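Local coordinates for chromosome-partitioning protein ParB (Caulobacter vibrioides NA1000, PDB 6S6H) that binds the centromeric parS site through its DNA-binding domain and takes part in partitioning the bacterial chromosome, at a contact of chain A with DNA. Residues are numbered along the deposited sequence; one frame, centred on the assembly and turned at random.

A contact of chain A with DNA. Residues 75-78, 80, 101-103, 106. With nucleotides of chain C; nucleotides of chain B.
The guanidinium of Arg103 lies with one face against DC8 of chain C, whose C5 sits toward the rim, and with water 2 off the opposite face; the carboxylate carbon of Glu106 and C6 of DG11 of chain B stand at its edge. Arg80 presents the edge of its guanidinium to DG13 of chain B, and the imidazole of His78 carries CG2 of Val102 over the centre of one face. Here helices 76-81 and 102-110 of the ParB helix-turn-helix domain read paired bases from the major groove. Arginine suits guanine because two parallel N-H groups match its Hoogsteen edge: Arg80, with CG anti to the backbone N (chi1 -171°) and the chain bent at chi3, grips DG13 end-on, NH1 to N7 at 3.0 Å and NH2 to the carbonyl O6 at 2.8 Å. Arg103, bent at chi2 and chi3, instead sends NH2 to the carbonyl O4 of DT12 of chain B at 2.9 Å, tilted 23° from its own plane. Glu106, extended beyond CG, clamps that group side-on, OE1 taking NE and OE2 taking NH2, a salt bridge that fixes its rotation. As an acceptor, glutamate also suits cytosine: OE2 accepts an N-H from the amino N4 of DC8 at 3.0 Å from above the carboxylate plane. The C7 methyl of DT12 packs against Val102 CG1 and against Gly77 CA, where the lack of a side chain lets the helix come close. Two helix starts hold the backbone, and their dipoles may favour the phosphates: Gly77 donates its backbone N-H to OP2 of DT12, while the N-H of Val102 points almost straight (179° at H) at OP2 of DG11, 2.8 Å away.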
# COMPACT_ATOMS: atom_id res chain seq x y z
N THR A 75 -11.34 -6.48 9.10
CA THR A 75 -10.99 -6.10 7.71
C THR A 75 -11.66 -7.09 6.75
O THR A 75 -12.16 -8.12 7.23
CB THR A 75 -9.47 -6.07 7.48
OG1 THR A 75 -9.03 -7.42 7.36
CG2 THR A 75 -8.72 -5.37 8.59
N ALA A 76 -11.64 -6.78 5.45
CA ALA A 76 -12.14 -7.64 4.35
C ALA A 76 -11.43 -9.00 4.39
O ALA A 76 -12.10 -10.01 4.14
CB ALA A 76 -11.95 -6.95 3.02
N GLY A 77 -10.12 -9.00 4.67
CA GLY A 77 -9.27 -10.21 4.76
C GLY A 77 -9.75 -11.17 5.83
O GLY A 77 -9.81 -12.39 5.54
N HIS A 78 -10.08 -10.66 7.02
CA HIS A 78 -10.63 -11.45 8.16
C HIS A 78 -11.98 -12.06 7.74
O HIS A 78 -12.14 -13.29 7.88
CB HIS A 78 -10.78 -10.57 9.41
CG HIS A 78 -9.49 -10.10 9.99
ND1 HIS A 78 -9.04 -8.80 9.84
CD2 HIS A 78 -8.55 -10.74 10.72
CE1 HIS A 78 -7.88 -8.67 10.45
NE2 HIS A 78 -7.56 -9.84 11.00
N ARG A 80 -13.51 -12.55 4.75
CA ARG A 80 -13.39 -13.52 3.63
C ARG A 80 -12.87 -14.86 4.16
O ARG A 80 -13.39 -15.91 3.75
CB ARG A 80 -12.47 -12.97 2.54
CG ARG A 80 -12.45 -13.78 1.26
CD ARG A 80 -11.33 -13.34 0.34
NE ARG A 80 -10.03 -13.56 0.95
CZ ARG A 80 -8.90 -12.94 0.59
NH1 ARG A 80 -8.89 -12.05 -0.38
NH2 ARG A 80 -7.77 -13.23 1.23
N SER A 101 -4.29 -11.69 13.40
CA SER A 101 -3.93 -11.32 12.00
C SER A 101 -4.81 -12.12 11.04
O SER A 101 -5.44 -13.10 11.49
CB SER A 101 -2.47 -11.56 11.73
OG SER A 101 -2.19 -12.96 11.75
N VAL A 102 -4.84 -11.73 9.76
CA VAL A 102 -5.58 -12.46 8.69
C VAL A 102 -4.93 -13.83 8.49
O VAL A 102 -5.66 -14.81 8.26
CB VAL A 102 -5.65 -11.65 7.38
CG1 VAL A 102 -6.27 -12.46 6.25
CG2 VAL A 102 -6.41 -10.35 7.57
N ARG A 103 -3.60 -13.91 8.61
CA ARG A 103 -2.83 -15.18 8.50
C ARG A 103 -3.26 -16.13 9.63
O ARG A 103 -3.54 -17.30 9.33
CB ARG A 103 -1.32 -14.89 8.54
CG ARG A 103 -0.54 -15.56 7.42
CD ARG A 103 -0.52 -14.75 6.14
NE ARG A 103 -1.85 -14.54 5.58
CZ ARG A 103 -2.24 -13.45 4.92
NH1 ARG A 103 -1.41 -12.44 4.72
NH2 ARG A 103 -3.48 -13.36 4.47
N GLU A 106 -6.83 -17.32 8.99
CA GLU A 106 -6.81 -18.40 7.96
C GLU A 106 -6.49 -19.74 8.63
O GLU A 106 -7.12 -20.75 8.25
CB GLU A 106 -5.79 -18.06 6.87
CG GLU A 106 -6.28 -16.97 5.93
CD GLU A 106 -5.20 -16.30 5.10
OE1 GLU A 106 -4.04 -16.74 5.15
OE2 GLU A 106 -5.53 -15.32 4.39
P DT C 7 -5.90 -22.81 3.08
OP1 DT C 7 -5.44 -24.12 3.60
OP2 DT C 7 -6.43 -21.80 4.04
O5' DT C 7 -4.72 -22.17 2.23
C5' DT C 7 -4.31 -22.79 1.00
C4' DT C 7 -3.08 -22.13 0.42
O4' DT C 7 -3.45 -20.97 -0.36
C3' DT C 7 -2.04 -21.64 1.43
O3' DT C 7 -0.74 -21.91 0.89
C2' DT C 7 -2.36 -20.16 1.57
C1' DT C 7 -2.90 -19.79 0.20
N1 DT C 7 -3.95 -18.74 0.15
C2 DT C 7 -4.00 -17.93 -0.96
O2 DT C 7 -3.18 -18.00 -1.86
N3 DT C 7 -5.02 -17.02 -0.96
C4 DT C 7 -5.99 -16.85 0.00
O4 DT C 7 -6.86 -15.99 -0.14
C5 DT C 7 -5.90 -17.75 1.13
C7 DT C 7 -6.92 -17.64 2.22
C6 DT C 7 -4.91 -18.65 1.14
P DC C 8 0.58 -21.49 1.68
OP1 DC C 8 1.64 -22.48 1.37
OP2 DC C 8 0.22 -21.23 3.10
O5' DC C 8 1.00 -20.13 0.95
C5' DC C 8 1.31 -20.14 -0.46
C4' DC C 8 1.56 -18.74 -0.97
O4' DC C 8 0.34 -17.96 -0.91
C3' DC C 8 2.61 -17.94 -0.19
O3' DC C 8 3.31 -17.11 -1.12
C2' DC C 8 1.76 -17.07 0.72
C1' DC C 8 0.62 -16.74 -0.23
N1 DC C 8 -0.64 -16.26 0.37
C2 DC C 8 -1.40 -15.33 -0.36
O2 DC C 8 -0.98 -14.93 -1.45
N3 DC C 8 -2.57 -14.88 0.16
C4 DC C 8 -2.99 -15.33 1.35
N4 DC C 8 -4.15 -14.87 1.82
C5 DC C 8 -2.24 -16.28 2.10
C6 DC C 8 -1.09 -16.71 1.58
P DA C 9 4.90 -17.11 -1.16
OP1 DA C 9 5.35 -18.36 -1.82
OP2 DA C 9 5.39 -16.78 0.20
O5' DA C 9 5.22 -15.91 -2.16
C5' DA C 9 4.80 -15.95 -3.54
C4' DA C 9 4.55 -14.56 -4.07
O4' DA C 9 3.34 -14.02 -3.49
C3' DA C 9 5.65 -13.54 -3.77
O3' DA C 9 5.80 -12.69 -4.92
C2' DA C 9 5.13 -12.82 -2.53
C1' DA C 9 3.62 -12.85 -2.73
N9 DA C 9 2.82 -12.93 -1.50
C8 DA C 9 3.00 -13.78 -0.44
N7 DA C 9 2.11 -13.63 0.51
C5 DA C 9 1.27 -12.63 0.04
C6 DA C 9 0.13 -12.02 0.58
N6 DA C 9 -0.39 -12.34 1.76
N1 DA C 9 -0.46 -11.05 -0.15
C2 DA C 9 0.06 -10.73 -1.34
N3 DA C 9 1.12 -11.23 -1.96
C4 DA C 9 1.70 -12.19 -1.20
P DG B 11 -3.86 -7.98 9.36
OP1 DG B 11 -4.86 -7.76 10.44
OP2 DG B 11 -3.44 -9.36 9.03
O5' DG B 11 -4.35 -7.31 8.00
C5' DG B 11 -4.74 -5.93 7.95
C4' DG B 11 -4.92 -5.51 6.51
O4' DG B 11 -3.74 -5.85 5.75
C3' DG B 11 -6.09 -6.16 5.77
O3' DG B 11 -6.67 -5.17 4.91
C2' DG B 11 -5.44 -7.32 5.05
C1' DG B 11 -4.05 -6.80 4.74
N9 DG B 11 -3.00 -7.81 4.74
C8 DG B 11 -2.82 -8.82 5.65
N7 DG B 11 -1.77 -9.56 5.40
C5 DG B 11 -1.22 -9.00 4.26
C6 DG B 11 -0.07 -9.37 3.51
O6 DG B 11 0.72 -10.30 3.73
N1 DG B 11 0.12 -8.53 2.42
C2 DG B 11 -0.68 -7.47 2.09
N2 DG B 11 -0.33 -6.78 1.00
N3 DG B 11 -1.75 -7.11 2.78
C4 DG B 11 -1.96 -7.91 3.84
P DT B 12 -7.74 -5.55 3.78
OP1 DT B 12 -8.63 -4.37 3.60
OP2 DT B 12 -8.34 -6.86 4.12
O5' DT B 12 -6.84 -5.68 2.48
C5' DT B 12 -6.09 -4.55 2.02
C4' DT B 12 -5.61 -4.76 0.61
O4' DT B 12 -4.59 -5.79 0.57
C3' DT B 12 -6.67 -5.18 -0.40
O3' DT B 12 -6.38 -4.46 -1.60
C2' DT B 12 -6.47 -6.68 -0.54
C1' DT B 12 -4.98 -6.86 -0.28
N1 DT B 12 -4.55 -8.12 0.39
C2 DT B 12 -3.37 -8.69 -0.01
O2 DT B 12 -2.69 -8.26 -0.92
N3 DT B 12 -3.01 -9.82 0.69
C4 DT B 12 -3.70 -10.40 1.74
O4 DT B 12 -3.27 -11.41 2.27
C5 DT B 12 -4.93 -9.74 2.11
C7 DT B 12 -5.75 -10.30 3.23
C6 DT B 12 -5.28 -8.63 1.44
P DG B 13 -7.44 -4.40 -2.79
OP1 DG B 13 -7.32 -3.08 -3.46
OP2 DG B 13 -8.76 -4.83 -2.26
O5' DG B 13 -6.89 -5.50 -3.79
C5' DG B 13 -5.63 -5.30 -4.46
C4' DG B 13 -5.11 -6.61 -5.00
O4' DG B 13 -4.93 -7.56 -3.92
C3' DG B 13 -6.02 -7.30 -6.02
O3' DG B 13 -5.22 -7.49 -7.20
C2' DG B 13 -6.46 -8.58 -5.33
C1' DG B 13 -5.31 -8.84 -4.38
N9 DG B 13 -5.58 -9.67 -3.21
C8 DG B 13 -6.64 -9.57 -2.35
N7 DG B 13 -6.59 -10.42 -1.36
C5 DG B 13 -5.40 -11.11 -1.57
C6 DG B 13 -4.81 -12.17 -0.82
O6 DG B 13 -5.23 -12.71 0.21
N1 DG B 13 -3.61 -12.58 -1.39
C2 DG B 13 -3.06 -12.06 -2.53
N2 DG B 13 -1.90 -12.61 -2.92
N3 DG B 13 -3.60 -11.08 -3.24
C4 DG B 13 -4.76 -10.66 -2.70
P DA B 14 -5.79 -8.23 -8.49
OP1 DA B 14 -5.29 -7.51 -9.69
OP2 DA B 14 -7.25 -8.44 -8.31
O5' DA B 14 -5.02 -9.62 -8.44
C5' DA B 14 -3.58 -9.62 -8.48
C4' DA B 14 -3.06 -11.04 -8.46
O4' DA B 14 -3.37 -11.68 -7.20
C3' DA B 14 -3.64 -11.96 -9.53
O3' DA B 14 -2.60 -12.86 -9.91
C2' DA B 14 -4.76 -12.67 -8.80
C1' DA B 14 -4.15 -12.84 -7.42
N9 DA B 14 -5.10 -12.94 -6.31
C8 DA B 14 -6.28 -12.26 -6.12
N7 DA B 14 -6.89 -12.56 -5.01
C5 DA B 14 -6.06 -13.50 -4.41
C6 DA B 14 -6.15 -14.22 -3.21
N6 DA B 14 -7.16 -14.10 -2.35
N1 DA B 14 -5.16 -15.09 -2.92
C2 DA B 14 -4.14 -15.22 -3.79
N3 DA B 14 -3.95 -14.60 -4.95
C4 DA B 14 -4.95 -13.75 -5.21
O HOH W 1 -8.11 -21.08 5.90
O HOH W 2 -1.81 -11.39 8.25